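Local coordinates for protein ribonucleoside-diphosphate reductase, alpha chain (Actinobacillus ureae ATCC 25976, PDB 6DQX) that is the catalytic subunit of a class Id ribonucleotide reductase and probably reduces ribonucleoside diphosphates to deoxyribonucleotides for DNA synthesis, at residues A[351-356]-A[429-434]; A[363-368]-A[499-504]; A[504-509]-A[522-527]. All coordinates share one frame; numbering follows the deposited sequence.

Interaction 1: A[351-356]-A[429-434]; sequences LGWHSY and PSVEPF
H354 turns the ND1 edge of its imidazole to the P433–F434 backbone, with ND1 accepting the backbone N-H of F434 at 3.0 Å. The donor sits only 7° out of the ring plane, and the bond is moderately straight (151° at the hydrogen). Because it accepts here, ND1 carries no proton in this pairing. CG lies anti to the backbone N (chi1 -161°), which swings the ring off the helix and across the loop, where ND1 also packs 3.4 Å from CA of P433. The pyrrolidine of P433 crosses the histidine side chain at about a right angle. The phenyl ring of F434 meets the imidazole obliquely, and its far end reaches the side chain of the next residue, CZ lying 3.4 Å from OG of S355.

One residue earlier, W353 turns its indole edge to the loop: CD1 is 3.4 Å from O of V431, near the ring plane, and 4.0 Å from CB of the same valine. NE1 of that indole is spent on Q508, and R512 makes a cation-pi contact with the ring.

Backbone groups fill the middle. N of W353 makes a long, weak hydrogen bond to O of S430, and a water takes the N-H of H354 while lying within bonding distance of O of S430 and O of E432, so the first N-H groups of the helix meet the loop carbonyls weakly (W353) or through the water (H354). Both carbonyls belong to a type II' turn from P429 to E432, closed by E432 N to P429 O. G352, with positive phi, is the N-cap residue. This is a helix N-terminus, just past strand 347-351, docked on a beta turn inside the ribonucleotide reductase barrel domain.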
# COMPACT_ATOMS: atom_id res chain seq x y z
N LEU A 351 -20.70 19.11 23.42
CA LEU A 351 -20.59 18.11 24.49
C LEU A 351 -21.35 18.60 25.71
O LEU A 351 -21.85 19.72 25.73
CB LEU A 351 -19.12 17.80 24.81
CG LEU A 351 -18.15 18.96 24.94
CD1 LEU A 351 -18.26 19.66 26.27
CD2 LEU A 351 -16.71 18.46 24.74
N GLY A 352 -21.52 17.73 26.70
CA GLY A 352 -22.16 18.11 27.94
C GLY A 352 -23.67 18.17 27.88
O GLY A 352 -24.27 18.84 28.71
N TRP A 353 -24.29 17.52 26.90
CA TRP A 353 -25.77 17.46 26.83
C TRP A 353 -26.38 16.86 28.10
O TRP A 353 -27.26 17.47 28.73
CB TRP A 353 -26.19 16.63 25.62
CG TRP A 353 -27.65 16.28 25.45
CD1 TRP A 353 -28.16 15.04 25.17
CD2 TRP A 353 -28.78 17.17 25.51
NE1 TRP A 353 -29.54 15.10 25.04
CE2 TRP A 353 -29.94 16.40 25.24
CE3 TRP A 353 -28.93 18.54 25.74
CZ2 TRP A 353 -31.24 16.96 25.23
CZ3 TRP A 353 -30.24 19.09 25.76
CH2 TRP A 353 -31.36 18.29 25.49
N HIS A 354 -25.93 15.67 28.49
CA HIS A 354 -26.49 15.03 29.68
C HIS A 354 -26.17 15.86 30.93
O HIS A 354 -27.04 16.04 31.81
CB HIS A 354 -26.01 13.60 29.82
CG HIS A 354 -26.86 12.77 30.71
ND1 HIS A 354 -26.49 11.51 31.12
CD2 HIS A 354 -28.08 13.00 31.27
CE1 HIS A 354 -27.44 10.99 31.88
NE2 HIS A 354 -28.41 11.88 31.99
N SER A 355 -24.95 16.41 30.98
CA SER A 355 -24.59 17.35 32.03
C SER A 355 -25.57 18.52 32.16
O SER A 355 -25.98 18.85 33.27
CB SER A 355 -23.16 17.87 31.87
OG SER A 355 -22.23 16.80 32.04
N TYR A 356 -25.89 19.17 31.04
CA TYR A 356 -26.87 20.24 31.07
C TYR A 356 -28.21 19.75 31.65
O TYR A 356 -28.80 20.43 32.49
CB TYR A 356 -27.07 20.83 29.67
CG TYR A 356 -28.14 21.87 29.62
CD1 TYR A 356 -27.90 23.16 30.07
CD2 TYR A 356 -29.42 21.57 29.16
CE1 TYR A 356 -28.89 24.13 30.06
CE2 TYR A 356 -30.41 22.54 29.14
CZ TYR A 356 -30.14 23.82 29.60
OH TYR A 356 -31.11 24.80 29.58
N PRO A 429 -20.15 13.04 27.47
CA PRO A 429 -19.67 13.02 26.07
C PRO A 429 -20.73 13.35 25.03
O PRO A 429 -21.82 12.83 25.11
CB PRO A 429 -19.17 11.59 25.91
CG PRO A 429 -19.92 10.79 26.89
CD PRO A 429 -20.41 11.68 27.99
N SER A 430 -20.41 14.25 24.10
CA SER A 430 -21.30 14.66 23.01
C SER A 430 -22.75 14.74 23.47
O SER A 430 -23.05 15.50 24.40
CB SER A 430 -21.11 13.84 21.69
OG SER A 430 -21.60 12.53 21.81
N VAL A 431 -23.64 13.98 22.82
CA VAL A 431 -25.06 13.93 23.19
C VAL A 431 -25.39 12.62 23.91
O VAL A 431 -26.53 12.26 24.07
CB VAL A 431 -25.98 14.09 21.95
CG1 VAL A 431 -25.87 15.51 21.41
CG2 VAL A 431 -25.63 13.09 20.83
N GLU A 432 -24.36 11.89 24.31
CA GLU A 432 -24.54 10.56 24.86
C GLU A 432 -24.84 10.66 26.37
O GLU A 432 -24.31 11.54 27.05
CB GLU A 432 -23.22 9.80 24.61
CG GLU A 432 -23.28 8.31 24.45
CD GLU A 432 -21.95 7.74 23.99
OE1 GLU A 432 -21.16 7.38 24.86
OE2 GLU A 432 -21.68 7.68 22.76
N PRO A 433 -25.65 9.74 26.92
CA PRO A 433 -25.74 9.71 28.37
C PRO A 433 -24.41 9.31 29.00
O PRO A 433 -23.63 8.56 28.40
CB PRO A 433 -26.79 8.61 28.64
CG PRO A 433 -27.55 8.45 27.36
CD PRO A 433 -26.53 8.74 26.29
N PHE A 434 -24.15 9.83 30.19
CA PHE A 434 -23.13 9.28 31.07
C PHE A 434 -23.24 7.78 31.17
O PHE A 434 -24.33 7.25 31.33
CB PHE A 434 -23.23 9.85 32.48
CG PHE A 434 -22.62 11.21 32.66
CD1 PHE A 434 -21.26 11.42 32.43
CD2 PHE A 434 -23.38 12.27 33.14
CE1 PHE A 434 -20.69 12.67 32.65
CE2 PHE A 434 -22.81 13.52 33.36
CZ PHE A 434 -21.46 13.72 33.12
O HOH W 1 -23.92 14.19 26.79

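Interaction 2: A[363-368]-A[499-504]; sequences AFDSFQ and EISQLS
F364 and D365 reach side by side onto the start of helix 502-513. Both CB atoms point at the other segment, and CG anti to the backbone N (chi1 -175° and 178°) continues that reach. The phenyl ring crosses the side chain of I500 at about a right angle: its CD1 meets CG2 of I500 at 3.7 Å, while CD1 of the isoleucine lies by the phenylalanine CB. At the ring's edge, near its plane, sits OG of S504.

That hydroxyl is turned back on its own helix. Its place between the backbone N and carbonyl carbon (chi1 85°) brings OG to O of S501, to which it donates at 2.8 Å. S501 is the N-cap, its OG accepting from N of S504 as well as bonding to backbone O of C569, next to the last modelled residue, so the contact is built on a capped helix N-terminus within the barrel domain.

The carboxylate of D365 straddles this cap through carbon: OD1 is 3.3 Å from CB of S504, whose bond from CA points to the aspartate's segment, and OD2 is 3.4 Å from CB of S501. Its polar link is by water, which donates to OD2 and accepts from N of S501 at 3.0 Å. A negative charge beside a helix N-terminus would be expected to interact favourably with the helix dipole. H354 meets the F364 ring edge-to-face.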
# COMPACT_ATOMS: atom_id res chain seq x y z
N ALA A 363 -34.63 14.55 33.46
CA ALA A 363 -34.31 13.20 33.05
C ALA A 363 -34.01 13.15 31.55
O ALA A 363 -34.66 13.82 30.73
CB ALA A 363 -35.44 12.26 33.38
N PHE A 364 -33.03 12.33 31.16
CA PHE A 364 -32.64 12.26 29.75
C PHE A 364 -33.81 11.95 28.83
O PHE A 364 -34.04 12.67 27.85
CB PHE A 364 -31.55 11.19 29.57
CG PHE A 364 -30.99 11.11 28.18
CD1 PHE A 364 -31.61 10.35 27.19
CD2 PHE A 364 -29.82 11.80 27.86
CE1 PHE A 364 -31.07 10.29 25.91
CE2 PHE A 364 -29.28 11.74 26.57
CZ PHE A 364 -29.91 10.99 25.61
N ASP A 365 -34.55 10.89 29.15
CA ASP A 365 -35.72 10.48 28.37
C ASP A 365 -36.95 11.19 28.94
O ASP A 365 -37.66 10.63 29.76
CB ASP A 365 -35.90 8.96 28.48
CG ASP A 365 -37.13 8.43 27.74
OD1 ASP A 365 -37.69 9.14 26.89
OD2 ASP A 365 -37.52 7.28 28.03
N SER A 366 -37.19 12.42 28.49
CA SER A 366 -38.35 13.19 28.95
C SER A 366 -38.82 14.22 27.92
O SER A 366 -38.06 14.65 27.07
CB SER A 366 -38.04 13.89 30.27
OG SER A 366 -37.10 14.93 30.12
N PHE A 367 -40.07 14.66 28.05
CA PHE A 367 -40.59 15.74 27.24
C PHE A 367 -39.78 17.02 27.43
O PHE A 367 -39.48 17.71 26.46
CB PHE A 367 -42.06 15.96 27.62
CG PHE A 367 -42.74 17.03 26.83
CD1 PHE A 367 -43.25 16.76 25.58
CD2 PHE A 367 -42.86 18.30 27.34
CE1 PHE A 367 -43.87 17.75 24.84
CE2 PHE A 367 -43.50 19.30 26.63
CZ PHE A 367 -44.02 19.01 25.38
N GLN A 368 -39.42 17.35 28.67
CA GLN A 368 -38.63 18.56 28.93
C GLN A 368 -37.25 18.50 28.26
O GLN A 368 -36.77 19.52 27.73
CB GLN A 368 -38.48 18.85 30.42
CG GLN A 368 -39.75 19.38 31.07
CD GLN A 368 -39.65 19.49 32.59
OE1 GLN A 368 -38.65 19.07 33.20
NE2 GLN A 368 -40.68 20.08 33.20
N GLU A 499 -29.47 1.95 31.44
CA GLU A 499 -30.83 2.01 32.00
C GLU A 499 -31.80 2.90 31.21
O GLU A 499 -33.01 2.89 31.46
CB GLU A 499 -30.74 2.49 33.46
CG GLU A 499 -30.10 1.45 34.39
CD GLU A 499 -29.61 2.02 35.73
OE1 GLU A 499 -29.43 3.26 35.86
OE2 GLU A 499 -29.38 1.21 36.65
N ILE A 500 -31.26 3.69 30.29
CA ILE A 500 -32.04 4.66 29.52
C ILE A 500 -32.66 3.99 28.30
O ILE A 500 -32.10 3.05 27.72
CB ILE A 500 -31.16 5.90 29.18
CG1 ILE A 500 -30.96 6.75 30.44
CG2 ILE A 500 -31.79 6.77 28.09
CD1 ILE A 500 -29.84 7.76 30.40
N SER A 501 -33.85 4.45 27.93
CA SER A 501 -34.51 4.04 26.70
C SER A 501 -33.65 4.36 25.49
O SER A 501 -33.33 5.53 25.25
CB SER A 501 -35.84 4.79 26.52
OG SER A 501 -36.36 4.54 25.23
N GLN A 502 -33.27 3.34 24.75
CA GLN A 502 -32.47 3.53 23.54
C GLN A 502 -33.31 4.12 22.42
O GLN A 502 -32.78 4.82 21.54
CB GLN A 502 -31.78 2.23 23.11
CG GLN A 502 -30.93 1.63 24.22
CD GLN A 502 -29.84 2.58 24.68
OE1 GLN A 502 -28.96 2.95 23.89
NE2 GLN A 502 -29.85 2.95 25.96
N LEU A 503 -34.63 3.89 22.48
CA LEU A 503 -35.53 4.60 21.59
C LEU A 503 -35.43 6.12 21.81
O LEU A 503 -35.45 6.88 20.82
CB LEU A 503 -36.99 4.13 21.73
CG LEU A 503 -37.99 4.70 20.72
CD1 LEU A 503 -37.59 4.45 19.28
CD2 LEU A 503 -39.38 4.13 21.00
N SER A 504 -35.26 6.56 23.06
CA SER A 504 -35.12 8.00 23.34
C SER A 504 -33.85 8.60 22.74
O SER A 504 -33.86 9.73 22.22
CB SER A 504 -35.27 8.32 24.83
OG SER A 504 -34.06 8.18 25.54
O HOH W 2 -35.16 6.31 29.86

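Interaction 3: A[504-509]-A[522-527]; sequences SVIQQA and INIMVH
I522 puts its two branches on successive turns of helix 502-513. CD1 packs on CB of A509 at 3.8 Å, and CG2 meets CG1 of V505 at 3.9 Å, so the isoleucine covers the helix face between residues four apart. Its CG2 stands anti to the backbone N and CG1 anti to the carbonyl carbon (chi1 -61°), a spread that lets the branches go to different partners. The side chains of V505 and I522 run antiparallel alongside one another, and CG1 of V505 comes equally near the backbone, 3.8 Å from O of N523.

This V505–A509 patch is the close part of the interface. Toward the strand it opens slightly: CD1 of I506 lies 4.0 Å from CG2 of I524 and 4.1 Å from CG2 of I522, while V505 CG1 and I524 CG2 are 4.4 Å apart. The I506 methyl gets there by its chain curling round, since its CB bond does not head for the strand. Farther along, the chain draws off from the helix. M525 and H527 are partly exposed, and on the helix Q507 takes no part in the contact and is likewise partly exposed. The side chains meet only through aliphatic carbons, and V505 also rests on the N523 carbonyl.

N523 points the other way, its amide bonding to E432 and to the backbone of Y552. L538 of helix 532-544 packs against both I506 and I524, and I550 also touches I506. Helix 502-513 thus lies over strand 524-525, which pairs in parallel with strand 549-554 of the large mixed sheet, with helix 532-544 beside it.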
# COMPACT_ATOMS: atom_id res chain seq x y z
N SER A 504 -35.26 6.56 23.06
CA SER A 504 -35.12 8.00 23.34
C SER A 504 -33.85 8.60 22.74
O SER A 504 -33.86 9.73 22.22
CB SER A 504 -35.27 8.32 24.83
OG SER A 504 -34.06 8.18 25.54
N VAL A 505 -32.77 7.83 22.76
CA VAL A 505 -31.51 8.23 22.11
C VAL A 505 -31.76 8.50 20.62
O VAL A 505 -31.40 9.55 20.10
CB VAL A 505 -30.42 7.16 22.34
CG1 VAL A 505 -29.22 7.39 21.43
CG2 VAL A 505 -29.99 7.16 23.80
N ILE A 506 -32.42 7.55 19.96
CA ILE A 506 -32.72 7.65 18.53
C ILE A 506 -33.68 8.79 18.23
O ILE A 506 -33.45 9.59 17.29
CB ILE A 506 -33.31 6.30 18.02
CG1 ILE A 506 -32.29 5.17 18.19
CG2 ILE A 506 -33.77 6.40 16.57
CD1 ILE A 506 -30.92 5.44 17.65
N GLN A 507 -34.74 8.89 19.03
CA GLN A 507 -35.71 9.97 18.84
C GLN A 507 -35.13 11.37 19.03
O GLN A 507 -35.40 12.25 18.20
CB GLN A 507 -36.95 9.75 19.70
CG GLN A 507 -37.77 8.59 19.19
CD GLN A 507 -38.97 8.25 20.05
OE1 GLN A 507 -39.07 8.66 21.21
NE2 GLN A 507 -39.84 7.43 19.49
N GLN A 508 -34.31 11.57 20.06
CA GLN A 508 -33.62 12.83 20.25
C GLN A 508 -32.68 13.16 19.10
O GLN A 508 -32.57 14.34 18.71
CB GLN A 508 -32.85 12.87 21.57
CG GLN A 508 -33.73 13.02 22.80
CD GLN A 508 -32.93 13.24 24.07
OE1 GLN A 508 -31.74 13.54 24.01
NE2 GLN A 508 -33.56 13.02 25.22
N ALA A 509 -31.99 12.15 18.58
CA ALA A 509 -31.11 12.35 17.41
C ALA A 509 -31.95 12.76 16.20
O ALA A 509 -31.60 13.71 15.47
CB ALA A 509 -30.25 11.10 17.13
N ILE A 522 -23.88 8.42 16.77
CA ILE A 522 -24.85 7.93 17.70
C ILE A 522 -24.55 6.47 18.02
O ILE A 522 -24.73 5.57 17.18
CB ILE A 522 -26.28 8.10 17.16
CG1 ILE A 522 -26.56 9.60 16.94
CG2 ILE A 522 -27.30 7.39 18.06
CD1 ILE A 522 -26.65 10.47 18.20
N ASN A 523 -24.15 6.28 19.26
CA ASN A 523 -23.99 4.95 19.88
C ASN A 523 -25.26 4.55 20.60
O ASN A 523 -26.02 5.39 21.06
CB ASN A 523 -22.83 4.98 20.89
CG ASN A 523 -21.47 5.19 20.24
OD1 ASN A 523 -21.20 4.62 19.19
ND2 ASN A 523 -20.62 6.01 20.86
N ILE A 524 -25.49 3.24 20.71
CA ILE A 524 -26.56 2.72 21.56
C ILE A 524 -25.96 1.61 22.41
O ILE A 524 -24.88 1.08 22.09
CB ILE A 524 -27.78 2.20 20.76
CG1 ILE A 524 -27.41 1.06 19.82
CG2 ILE A 524 -28.44 3.32 19.96
CD1 ILE A 524 -28.63 0.36 19.23
N MET A 525 -26.66 1.27 23.48
CA MET A 525 -26.22 0.26 24.41
C MET A 525 -27.37 -0.69 24.64
O MET A 525 -28.47 -0.26 25.03
CB MET A 525 -25.77 0.89 25.72
CG MET A 525 -24.97 -0.06 26.59
SD MET A 525 -24.34 0.76 28.06
CE MET A 525 -22.79 1.46 27.47
N VAL A 526 -27.11 -1.98 24.42
CA VAL A 526 -28.15 -2.99 24.33
C VAL A 526 -27.72 -4.22 25.14
O VAL A 526 -26.58 -4.68 25.04
CB VAL A 526 -28.40 -3.36 22.85
CG1 VAL A 526 -29.47 -4.43 22.71
CG2 VAL A 526 -28.80 -2.11 22.05
N HIS A 527 -28.65 -4.74 25.95
CA HIS A 527 -28.42 -5.94 26.75
C HIS A 527 -28.24 -7.15 25.80
O HIS A 527 -28.99 -7.28 24.83
CB HIS A 527 -29.62 -6.15 27.68
CG HIS A 527 -29.38 -7.11 28.81
ND1 HIS A 527 -29.07 -8.44 28.61
CD2 HIS A 527 -29.45 -6.95 30.15
CE1 HIS A 527 -28.93 -9.05 29.77
NE2 HIS A 527 -29.16 -8.16 30.72

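Overall arrangement
All three contacts are largely buried in the barrel domain, although interaction 2, about 21 Å from the chain centre to its own centre, is the farthest out and has a partly exposed aspartate. Helix 502-513 joins them: interaction 2 uses its capped start and interaction 3 its next turns, and 351-356 of interaction 1 also reaches 504-509. S504, which makes contact only in interaction 2, belongs to both ranges. F364 packs between, touching W353, P433 and V505. The chemistry shifts accordingly: interaction 1 relies on backbone, histidine and water bonds, interaction 2 mixes ring packing with a water bridge, and interaction 3 is aliphatic packing, apart from one methyl on a backbone carbonyl.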